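Local coordinates for protein twin-arginine translocation pathway signal (Rhodoferax ferrireducens, PDB 5IM2) that binds benzoate and, as a TRAP-type solute-binding protein, probably delivers it or a related aromatic carboxylate to a membrane transporter for uptake, at residues Ser61-Asn66 against Pro232-Pro237; Glu341-Arg346 against Arg351-Thr356; Val49-His54 against Leu265-Ala270; Arg192-Gln197 against Ala257-Thr262. One frame throughout, in Å; residues are numbered along the deposited sequence.

In the fold
Contact 3 opens first, on strand 49-55, and closes only at 265-270, so both long-range contacts at the ligand lie within its span. Contact 1 starts on helix 62-78 and closes at 232-237; contact 4 starts at 192-197, before that closure, and ends at 257-262 after it, so the two cross. Both touch the benzoate, and they bring together parts associated with the two sheets of the fold. Contact 3 instead joins two strands of the five-stranded sheet. Contact 2 follows as a short local closure between helices 334-345 and 350-367, about 21 Å from contact 1 at the nearest atoms but linked to contact 4 by the salt bridge D342-R196.

Contact 1: Ser61-Asn66 against Pro232-Pro237. With BEZ (benzoic acid), chain B.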
# COMPACT_ATOMS: atom_id res chain seq x y z
N SER A 61 -1.83 -9.16 12.51
CA SER A 61 -1.04 -8.85 11.33
C SER A 61 0.21 -8.08 11.70
O SER A 61 0.24 -7.38 12.71
CB SER A 61 -1.85 -8.02 10.35
OG SER A 61 -2.19 -6.77 10.93
N ASN A 62 1.22 -8.17 10.82
CA ASN A 62 2.43 -7.36 10.93
C ASN A 62 2.09 -5.87 11.01
O ASN A 62 2.66 -5.15 11.82
CB ASN A 62 3.35 -7.64 9.72
CG ASN A 62 4.53 -6.69 9.64
OD1 ASN A 62 5.27 -6.51 10.62
ND2 ASN A 62 4.74 -6.10 8.46
N VAL A 63 1.18 -5.39 10.17
CA VAL A 63 0.83 -3.97 10.21
C VAL A 63 0.26 -3.57 11.56
O VAL A 63 0.70 -2.59 12.17
CB VAL A 63 -0.15 -3.60 9.09
CG1 VAL A 63 -0.64 -2.19 9.31
CG2 VAL A 63 0.53 -3.72 7.74
N TRP A 64 -0.79 -4.26 12.02
CA TRP A 64 -1.40 -3.84 13.28
C TRP A 64 -0.38 -3.89 14.41
O TRP A 64 -0.25 -2.93 15.18
CB TRP A 64 -2.60 -4.71 13.61
CG TRP A 64 -3.37 -4.30 14.85
CD1 TRP A 64 -3.39 -4.95 16.04
CD2 TRP A 64 -4.31 -3.22 14.97
NE1 TRP A 64 -4.23 -4.31 16.91
CE2 TRP A 64 -4.81 -3.25 16.28
CE3 TRP A 64 -4.75 -2.21 14.10
CZ2 TRP A 64 -5.74 -2.33 16.75
CZ3 TRP A 64 -5.68 -1.30 14.58
CH2 TRP A 64 -6.16 -1.36 15.88
N GLN A 65 0.35 -5.01 14.53
CA GLN A 65 1.21 -5.24 15.68
C GLN A 65 2.44 -4.34 15.66
O GLN A 65 2.86 -3.82 16.70
CB GLN A 65 1.64 -6.71 15.74
CG GLN A 65 0.54 -7.71 15.98
CD GLN A 65 0.01 -7.67 17.37
OE1 GLN A 65 0.75 -7.37 18.32
NE2 GLN A 65 -1.28 -7.98 17.53
N ASN A 66 3.05 -4.15 14.49
CA ASN A 66 4.35 -3.50 14.41
C ASN A 66 4.33 -2.12 13.81
O ASN A 66 5.37 -1.43 13.85
CB ASN A 66 5.32 -4.37 13.59
CG ASN A 66 5.55 -5.71 14.22
OD1 ASN A 66 5.72 -5.82 15.44
ND2 ASN A 66 5.53 -6.75 13.40
N PRO A 232 2.16 -8.15 -1.33
CA PRO A 232 3.51 -8.30 -0.78
C PRO A 232 3.54 -9.46 0.22
O PRO A 232 2.51 -9.89 0.74
CB PRO A 232 3.75 -6.96 -0.08
CG PRO A 232 2.38 -6.59 0.41
CD PRO A 232 1.43 -7.03 -0.69
N TRP A 233 4.76 -9.91 0.53
CA TRP A 233 4.95 -11.05 1.41
C TRP A 233 4.43 -10.79 2.81
O TRP A 233 3.91 -11.70 3.46
CB TRP A 233 6.44 -11.42 1.50
CG TRP A 233 6.91 -12.42 0.48
CD1 TRP A 233 7.91 -12.25 -0.42
CD2 TRP A 233 6.40 -13.75 0.28
NE1 TRP A 233 8.05 -13.38 -1.20
CE2 TRP A 233 7.14 -14.32 -0.79
CE3 TRP A 233 5.39 -14.50 0.87
CZ2 TRP A 233 6.91 -15.61 -1.25
CZ3 TRP A 233 5.16 -15.78 0.41
CH2 TRP A 233 5.93 -16.33 -0.64
N GLU A 234 4.57 -9.55 3.31
CA GLU A 234 4.40 -9.32 4.73
C GLU A 234 2.96 -9.60 5.18
O GLU A 234 2.75 -10.04 6.33
CB GLU A 234 4.83 -7.89 5.09
CG GLU A 234 4.00 -6.79 4.48
CD GLU A 234 2.74 -6.41 5.27
OE1 GLU A 234 2.64 -6.72 6.49
OE2 GLU A 234 1.86 -5.79 4.62
N VAL A 235 1.97 -9.37 4.30
CA VAL A 235 0.57 -9.46 4.69
C VAL A 235 0.02 -10.86 4.54
O VAL A 235 -1.05 -11.16 5.08
CB VAL A 235 -0.27 -8.46 3.87
CG1 VAL A 235 -0.43 -8.90 2.42
CG2 VAL A 235 -1.62 -8.21 4.55
N VAL A 236 0.76 -11.74 3.87
CA VAL A 236 0.20 -13.02 3.44
C VAL A 236 -0.30 -13.83 4.63
O VAL A 236 -1.43 -14.36 4.57
CB VAL A 236 1.24 -13.77 2.60
CG1 VAL A 236 1.01 -15.30 2.57
CG2 VAL A 236 1.30 -13.20 1.22
N PRO A 237 0.46 -13.99 5.71
CA PRO A 237 -0.04 -14.82 6.82
C PRO A 237 -1.26 -14.24 7.52
O PRO A 237 -2.00 -15.01 8.14
CB PRO A 237 1.15 -14.91 7.77
CG PRO A 237 2.32 -14.40 7.02
CD PRO A 237 1.84 -13.52 5.94
C BEZ B . -3.43 -5.04 -0.32
O1 BEZ B . -2.86 -5.53 -1.33
O2 BEZ B . -4.64 -4.73 -0.38
C1 BEZ B . -2.66 -4.87 0.96
C2 BEZ B . -3.29 -4.32 2.07
C3 BEZ B . -2.56 -4.20 3.26
C4 BEZ B . -1.24 -4.60 3.31
C5 BEZ B . -0.62 -5.13 2.19
C6 BEZ B . -1.34 -5.27 1.00
O HOH W 1 0.76 -9.90 8.43
O HOH W 2 0.40 -7.20 7.77
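N62 and E234 meet across the ligand cleft of this two-lobed solute-binding fold, where the first turn of helix 62-78 faces the loop that follows strand 228-232. With V63 they supply most of the buried surface. The N62 amide gives ND2 to E234 OE1 at 2.9 Å in a nearly straight bond that lies in the amide plane but comes down on the carboxylate from above its plane, 41° out; the two flat groups are strongly inclined to each other. The rotation of the amide is fixed from its other end, since N62 OD1 accepts N66 ND2 one turn later at 2.8 Å. E234 gets there by a bend at its second torsion (chi2 86°), which folds the carboxylate back toward the helix. Beside it, V63 CG2 packs 3.9 Å from E234 OE1. Two waters extend the bridge: one accepts from N62 N and donates to E234 O, and the other accepts from V63 N and donates to E234 OE1 at 2.6 Å. This helix start, where S61 OG caps W64 N, would probably help to stabilise a negative charge on E234. With an alanine here in place of N62, the donor to E234 OE1 and the acceptor of N66 ND2 both go, and the N66 amide is likely to be freer to turn while E234 OE1 is left to its water. The second carboxylate oxygen is held by Q299 NE2 and faces the ligand: E234 OE2 lies 3.5 Å from C5 of the benzoate ring.

Contact 2: Glu341-Arg346 against Arg351-Thr356; sequences EDMNQR and RQLLTT
M343 and L353 form the apolar side of a helix-loop-helix junction in which helix 334-345 is followed, after a short turn, by helix 350-367. The touch is light: M343 CG approaches L353 CD1 at 4.4 Å. Beyond that point the methionine bends away (chi2 -50°), so it is the middle of its chain that faces the leucine, while SD and CE run on toward R196. L353 leaves its backbone toward the partner helix and offers CD1, one branch of its fork. At the more exposed edge the contact turns polar. N344 OD1 accepts a hydrogen bond from a water at 2.7 Å, and the same water accepts from R351 N at 2.8 Å; N344 OD1 also accepts directly from G350 N. One amide oxygen thus serves two backbone N-H groups at the start of the following helix, one directly and one through solvent. Just past the last turn of the first helix, R346 NE makes a salt bridge to D342 OD2 at 3.1 Å, in the guanidinium plane but 44° above that of the carboxylate. On the second helix R351 O accepts from T355 N and from T355 OG1, which come from opposite faces of the carbonyl plane. The junction rests on two other helices: L353 packs against Y148 and M152 of helix 138-152, and M343 and R346 lean on R196 of helix 196-205, whose NH2 makes a salt bridge to D342 OD2.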
# COMPACT_ATOMS: atom_id res chain seq x y z
N GLU A 341 -1.31 10.31 -19.75
CA GLU A 341 -2.39 10.85 -20.57
C GLU A 341 -3.65 11.10 -19.73
O GLU A 341 -4.33 12.13 -19.90
CB GLU A 341 -2.66 9.87 -21.71
CG GLU A 341 -3.58 10.37 -22.79
CD GLU A 341 -3.55 9.50 -24.03
OE1 GLU A 341 -2.91 8.42 -23.98
OE2 GLU A 341 -4.15 9.89 -25.06
N ASP A 342 -3.97 10.19 -18.80
CA ASP A 342 -5.11 10.39 -17.91
C ASP A 342 -4.93 11.61 -17.02
O ASP A 342 -5.89 12.35 -16.76
CB ASP A 342 -5.34 9.14 -17.05
CG ASP A 342 -6.59 9.24 -16.23
OD1 ASP A 342 -7.63 9.66 -16.79
OD2 ASP A 342 -6.56 8.91 -15.03
N MET A 343 -3.70 11.84 -16.51
CA MET A 343 -3.46 13.03 -15.69
C MET A 343 -3.63 14.30 -16.52
O MET A 343 -4.20 15.29 -16.05
CB MET A 343 -2.06 12.99 -15.07
CG MET A 343 -1.83 11.85 -14.03
SD MET A 343 -3.09 11.69 -12.74
CE MET A 343 -3.98 10.30 -13.44
N ASN A 344 -3.11 14.31 -17.75
CA ASN A 344 -3.28 15.48 -18.60
C ASN A 344 -4.75 15.78 -18.82
O ASN A 344 -5.17 16.95 -18.80
CB ASN A 344 -2.59 15.27 -19.95
CG ASN A 344 -1.08 15.23 -19.86
OD1 ASN A 344 -0.47 15.72 -18.90
ND2 ASN A 344 -0.46 14.64 -20.87
N GLN A 345 -5.56 14.75 -19.08
CA GLN A 345 -6.99 14.97 -19.27
C GLN A 345 -7.66 15.48 -18.00
O GLN A 345 -8.73 16.11 -18.09
CB GLN A 345 -7.66 13.67 -19.73
CG GLN A 345 -7.44 13.38 -21.19
CD GLN A 345 -7.33 11.90 -21.50
OE1 GLN A 345 -7.75 11.05 -20.70
NE2 GLN A 345 -6.75 11.58 -22.65
N ARG A 346 -7.09 15.21 -16.83
CA ARG A 346 -7.63 15.71 -15.57
C ARG A 346 -7.14 17.12 -15.25
O ARG A 346 -7.50 17.66 -14.20
CB ARG A 346 -7.26 14.75 -14.44
CG ARG A 346 -7.96 13.44 -14.57
CD ARG A 346 -7.43 12.50 -13.52
NE ARG A 346 -8.03 11.18 -13.57
CZ ARG A 346 -9.08 10.79 -12.86
NH1 ARG A 346 -9.68 11.62 -12.01
NH2 ARG A 346 -9.53 9.55 -12.98
N ARG A 351 3.32 14.51 -17.30
CA ARG A 351 4.76 14.34 -17.54
C ARG A 351 5.58 14.87 -16.38
O ARG A 351 6.53 14.22 -15.94
CB ARG A 351 5.14 15.05 -18.84
CG ARG A 351 6.63 15.02 -19.16
CD ARG A 351 7.15 13.61 -19.15
NE ARG A 351 6.27 12.69 -19.87
CZ ARG A 351 6.29 11.37 -19.76
NH1 ARG A 351 7.15 10.78 -18.94
NH2 ARG A 351 5.44 10.62 -20.46
N GLN A 352 5.22 16.06 -15.85
CA GLN A 352 5.96 16.58 -14.70
C GLN A 352 5.81 15.67 -13.50
O GLN A 352 6.77 15.44 -12.77
CB GLN A 352 5.49 17.99 -14.35
CG GLN A 352 6.25 18.64 -13.17
CD GLN A 352 7.71 18.88 -13.49
OE1 GLN A 352 8.05 19.60 -14.45
NE2 GLN A 352 8.59 18.27 -12.69
N LEU A 353 4.60 15.14 -13.26
CA LEU A 353 4.40 14.32 -12.06
C LEU A 353 5.24 13.05 -12.11
O LEU A 353 5.81 12.63 -11.09
CB LEU A 353 2.92 13.97 -11.91
CG LEU A 353 2.01 15.18 -11.60
CD1 LEU A 353 0.59 14.73 -11.71
CD2 LEU A 353 2.29 15.81 -10.19
N LEU A 354 5.32 12.42 -13.28
CA LEU A 354 6.09 11.19 -13.38
C LEU A 354 7.59 11.46 -13.27
O LEU A 354 8.32 10.70 -12.62
CB LEU A 354 5.75 10.48 -14.68
CG LEU A 354 6.54 9.20 -14.98
CD1 LEU A 354 6.27 8.13 -13.96
CD2 LEU A 354 6.21 8.69 -16.36
N THR A 355 8.04 12.54 -13.90
CA THR A 355 9.43 12.98 -13.81
C THR A 355 9.82 13.27 -12.36
O THR A 355 10.87 12.81 -11.87
CB THR A 355 9.62 14.21 -14.71
OG1 THR A 355 9.36 13.85 -16.06
CG2 THR A 355 11.04 14.75 -14.66
N THR A 356 8.96 13.99 -11.64
CA THR A 356 9.26 14.29 -10.25
C THR A 356 9.29 13.00 -9.44
O THR A 356 10.19 12.82 -8.60
CB THR A 356 8.22 15.29 -9.72
OG1 THR A 356 8.43 16.59 -10.33
CG2 THR A 356 8.26 15.42 -8.23
O HOH W 3 2.13 16.28 -19.17

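Contact 3: Val49-His54 against Leu265-Ala270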
# COMPACT_ATOMS: atom_id res chain seq x y z
N VAL A 49 -7.39 13.47 25.69
CA VAL A 49 -8.19 13.34 24.48
C VAL A 49 -8.11 11.89 24.05
O VAL A 49 -7.05 11.26 24.09
CB VAL A 49 -7.72 14.33 23.39
CG1 VAL A 49 -6.29 14.03 22.94
CG2 VAL A 49 -8.63 14.27 22.21
N THR A 50 -9.25 11.34 23.66
CA THR A 50 -9.31 9.97 23.17
C THR A 50 -9.65 10.02 21.68
O THR A 50 -10.69 10.56 21.30
CB THR A 50 -10.33 9.15 23.96
OG1 THR A 50 -10.07 9.33 25.36
CG2 THR A 50 -10.24 7.67 23.63
N LEU A 51 -8.77 9.48 20.86
CA LEU A 51 -8.93 9.47 19.42
C LEU A 51 -9.34 8.08 18.96
O LEU A 51 -8.76 7.08 19.40
CB LEU A 51 -7.63 9.89 18.72
CG LEU A 51 -7.09 11.26 19.10
CD1 LEU A 51 -5.72 11.46 18.49
CD2 LEU A 51 -8.02 12.39 18.71
N LYS A 52 -10.32 8.02 18.05
CA LYS A 52 -10.74 6.76 17.46
C LYS A 52 -9.93 6.47 16.21
O LYS A 52 -9.88 7.29 15.28
CB LYS A 52 -12.23 6.80 17.12
CG LYS A 52 -13.10 6.95 18.33
CD LYS A 52 -14.58 6.90 17.92
CE LYS A 52 -15.49 7.32 19.06
NZ LYS A 52 -16.36 8.44 18.62
N PHE A 53 -9.32 5.28 16.18
CA PHE A 53 -8.50 4.80 15.07
C PHE A 53 -9.19 3.59 14.43
O PHE A 53 -9.61 2.68 15.15
CB PHE A 53 -7.12 4.42 15.60
CG PHE A 53 -6.13 3.95 14.56
CD1 PHE A 53 -6.18 2.67 14.03
CD2 PHE A 53 -5.08 4.78 14.19
CE1 PHE A 53 -5.25 2.24 13.12
CE2 PHE A 53 -4.14 4.35 13.26
CZ PHE A 53 -4.25 3.07 12.71
N HIS A 54 -9.36 3.59 13.10
CA HIS A 54 -10.05 2.51 12.40
C HIS A 54 -9.25 2.06 11.19
O HIS A 54 -8.74 2.89 10.44
CB HIS A 54 -11.46 2.98 11.91
CG HIS A 54 -12.44 1.89 11.62
ND1 HIS A 54 -13.54 2.11 10.82
CD2 HIS A 54 -12.55 0.61 12.06
CE1 HIS A 54 -14.25 1.00 10.74
NE2 HIS A 54 -13.67 0.07 11.48
N LEU A 265 -2.20 7.55 6.09
CA LEU A 265 -2.60 7.66 7.48
C LEU A 265 -3.19 9.05 7.59
O LEU A 265 -2.45 10.04 7.51
CB LEU A 265 -1.42 7.48 8.44
CG LEU A 265 -1.68 7.56 9.93
CD1 LEU A 265 -2.54 6.38 10.37
CD2 LEU A 265 -0.34 7.59 10.65
N ALA A 266 -4.51 9.13 7.69
CA ALA A 266 -5.24 10.39 7.61
C ALA A 266 -6.06 10.67 8.88
O ALA A 266 -6.70 9.76 9.44
CB ALA A 266 -6.16 10.37 6.38
N MET A 267 -6.10 11.94 9.28
CA MET A 267 -6.82 12.40 10.47
C MET A 267 -7.91 13.39 10.10
O MET A 267 -7.76 14.20 9.18
CB MET A 267 -5.83 13.04 11.47
CG MET A 267 -6.45 13.30 12.81
SD MET A 267 -5.23 13.84 14.02
CE MET A 267 -6.33 14.04 15.41
N ASN A 268 -9.04 13.31 10.81
CA ASN A 268 -10.07 14.33 10.71
C ASN A 268 -9.51 15.72 11.00
O ASN A 268 -8.88 15.95 12.03
CB ASN A 268 -11.19 14.00 11.71
CG ASN A 268 -12.28 15.01 11.71
OD1 ASN A 268 -12.36 15.86 12.61
ND2 ASN A 268 -13.17 14.94 10.72
N LYS A 269 -9.78 16.67 10.10
CA LYS A 269 -9.22 18.02 10.24
C LYS A 269 -9.77 18.75 11.46
O LYS A 269 -9.02 19.41 12.19
CB LYS A 269 -9.50 18.83 8.96
CG LYS A 269 -8.46 19.91 8.66
CD LYS A 269 -8.23 20.09 7.15
CE LYS A 269 -9.55 20.17 6.40
NZ LYS A 269 -9.44 20.90 5.10
N ALA A 270 -11.08 18.65 11.70
CA ALA A 270 -11.66 19.30 12.88
C ALA A 270 -11.02 18.78 14.17
O ALA A 270 -10.70 19.55 15.08
CB ALA A 270 -13.17 19.06 12.89
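F53 and L265 make the closer of two apolar touches between strands that are not direct neighbours in the five-stranded sheet. Strand 111-114 runs between them, and the nearest CA atoms, those of F53 and M267, are 9.0 Å apart, so only side chains rising from one face can meet. L265 CD1 comes to F53 CE2 at 3.9 Å, oblique to the ring, the two side chains crossing at about a right angle. The second touch is a little wider: M267 CE lies against the fork of L51, 4.1 Å from both L51 CD1 and L51 CD2. The methionine spans the gap because its chain is fully stretched (chi2 172°, chi3 180°), putting its methyl at the far end of the reach. All four side chains are buried, and no hydrogen bond joins the segments. The exposed side is quite different. T50 and K52 leave the same strand for solvent and take no part, so the strand is lined by hydrocarbon where it faces the contact and carries polar groups at these two positions. Further along segment 265-270, N268 caps the following helix, its OD1 accepting from S271 N. I111 of the intervening strand touches all four apolar side chains, L51 reaches I83 and F85 of strand 83-88, and helix 62-78 packs on this face, with H68 edge-to-face to F53 and W71 against L265.

Contact 4: Arg192-Gln197 against Ala257-Thr262. With BEZ (benzoic acid), chain B.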
# COMPACT_ATOMS: atom_id res chain seq x y z
N ARG A 192 -6.30 -11.10 -8.54
CA ARG A 192 -6.67 -9.94 -7.74
C ARG A 192 -5.56 -8.89 -7.69
O ARG A 192 -4.38 -9.23 -7.52
CB ARG A 192 -7.01 -10.37 -6.31
CG ARG A 192 -7.35 -9.24 -5.36
CD ARG A 192 -6.11 -8.64 -4.66
NE ARG A 192 -6.51 -7.59 -3.75
CZ ARG A 192 -5.67 -6.90 -2.97
NH1 ARG A 192 -4.35 -7.15 -2.99
NH2 ARG A 192 -6.16 -5.97 -2.18
N GLY A 193 -5.96 -7.63 -7.80
CA GLY A 193 -5.11 -6.52 -7.45
C GLY A 193 -5.83 -5.55 -6.53
O GLY A 193 -7.07 -5.53 -6.46
N PRO A 194 -5.08 -4.69 -5.84
CA PRO A 194 -5.68 -3.80 -4.85
C PRO A 194 -6.27 -2.50 -5.40
O PRO A 194 -7.18 -1.94 -4.78
CB PRO A 194 -4.51 -3.51 -3.91
CG PRO A 194 -3.27 -3.60 -4.81
CD PRO A 194 -3.61 -4.72 -5.77
N THR A 195 -5.76 -2.02 -6.54
CA THR A 195 -6.12 -0.71 -7.07
C THR A 195 -6.18 -0.78 -8.60
O THR A 195 -5.61 -1.68 -9.21
CB THR A 195 -5.09 0.33 -6.69
OG1 THR A 195 -3.89 0.02 -7.40
CG2 THR A 195 -4.83 0.32 -5.19
N ARG A 196 -6.77 0.25 -9.22
CA ARG A 196 -6.91 0.25 -10.69
C ARG A 196 -5.55 0.25 -11.41
O ARG A 196 -5.43 -0.31 -12.50
CB ARG A 196 -7.77 1.43 -11.13
CG ARG A 196 -7.06 2.76 -11.20
CD ARG A 196 -7.91 3.85 -11.85
NE ARG A 196 -7.17 5.11 -11.94
CZ ARG A 196 -7.36 6.06 -12.86
NH1 ARG A 196 -8.30 5.92 -13.80
NH2 ARG A 196 -6.61 7.16 -12.84
N GLN A 197 -4.49 0.89 -10.87
CA GLN A 197 -3.25 0.81 -11.63
C GLN A 197 -2.66 -0.58 -11.60
O GLN A 197 -2.02 -1.00 -12.55
CB GLN A 197 -2.18 1.82 -11.13
CG GLN A 197 -2.40 3.25 -11.53
CD GLN A 197 -2.84 3.44 -12.95
OE1 GLN A 197 -2.31 2.82 -13.87
NE2 GLN A 197 -3.77 4.35 -13.14
N ALA A 257 10.98 -3.94 -8.75
CA ALA A 257 9.75 -4.32 -8.08
C ALA A 257 8.61 -4.12 -9.04
O ALA A 257 8.38 -3.01 -9.51
CB ALA A 257 9.53 -3.48 -6.82
N LEU A 258 7.86 -5.18 -9.31
CA LEU A 258 6.79 -5.08 -10.29
C LEU A 258 5.81 -3.97 -9.91
O LEU A 258 5.44 -3.15 -10.75
CB LEU A 258 6.07 -6.42 -10.42
CG LEU A 258 4.85 -6.37 -11.37
CD1 LEU A 258 5.30 -6.07 -12.77
CD2 LEU A 258 4.12 -7.68 -11.31
N TYR A 259 5.34 -3.95 -8.66
CA TYR A 259 4.46 -2.88 -8.21
C TYR A 259 4.56 -2.74 -6.69
O TYR A 259 5.05 -3.62 -5.99
CB TYR A 259 2.98 -3.14 -8.62
CG TYR A 259 2.28 -4.06 -7.67
CD1 TYR A 259 2.45 -5.43 -7.75
CD2 TYR A 259 1.52 -3.55 -6.63
CE1 TYR A 259 1.86 -6.28 -6.81
CE2 TYR A 259 0.92 -4.39 -5.69
CZ TYR A 259 1.10 -5.75 -5.79
OH TYR A 259 0.52 -6.58 -4.85
N THR A 260 4.05 -1.62 -6.21
CA THR A 260 3.68 -1.46 -4.81
C THR A 260 2.37 -0.67 -4.75
O THR A 260 1.91 -0.09 -5.74
CB THR A 260 4.80 -0.80 -4.01
OG1 THR A 260 4.46 -0.84 -2.62
CG2 THR A 260 5.06 0.64 -4.44
N ALA A 261 1.73 -0.71 -3.59
CA ALA A 261 0.53 0.06 -3.35
C ALA A 261 0.82 1.16 -2.33
O ALA A 261 1.70 1.01 -1.50
CB ALA A 261 -0.62 -0.83 -2.86
N THR A 262 0.08 2.25 -2.42
CA THR A 262 0.21 3.37 -1.52
C THR A 262 -0.81 3.30 -0.41
O THR A 262 -1.92 2.79 -0.57
CB THR A 262 0.06 4.71 -2.24
OG1 THR A 262 -1.22 4.80 -2.86
CG2 THR A 262 1.13 4.85 -3.27
C BEZ B . -3.43 -5.04 -0.32
O1 BEZ B . -2.86 -5.53 -1.33
O2 BEZ B . -4.64 -4.73 -0.38
C1 BEZ B . -2.66 -4.87 0.96
C2 BEZ B . -3.29 -4.32 2.07
C3 BEZ B . -2.56 -4.20 3.26
C4 BEZ B . -1.24 -4.60 3.31
C5 BEZ B . -0.62 -5.13 2.19
C6 BEZ B . -1.34 -5.27 1.00
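P194 touches two flat groups, the phenol ring of Y259 across the contact and the guanidinium of R192 in its own segment. Its CG comes obliquely to Y259 CE2 at 4.4 Å, and its CA lies 3.5 Å above one face of the guanidinium, shifted toward the rim. At the edge of that guanidinium sits the benzoate carboxylate, gripped in bidentate fashion: R192 NH1 binds O1 at 2.8 Å and R192 NH2 binds O2 at 2.7 Å, both bonds almost straight. A bend early in the arginine chain (chi2 -88°) turns the group to the ligand, after which it runs extended to the terminal nitrogens. The same nitrogens are tied back to the protein, NH1 to A230 O and NH2 to M212 O, which fixes the orientation of the guanidinium against the carboxylate, as with the carboxylate-binding arginine of other TRAP solute-binding proteins. A methionine in place of R192 has no donors to offer, and the buried carboxylate is likely to lose its charge partner and its fixed orientation, even with Y118 OH still bonded to it. P194 CB adds a carbon contact to O1 at 3.7 Å, while its CG also packs on A261 CB at 4.3 Å. R192 lies near the end of strand 190-193, which runs between strands 208-211 and 228-232 of the six-stranded sheet; Y259 rests on A230 of the latter, its loop leads into strand 262-267 of the other sheet, and R196 reaches out to helix 334-345.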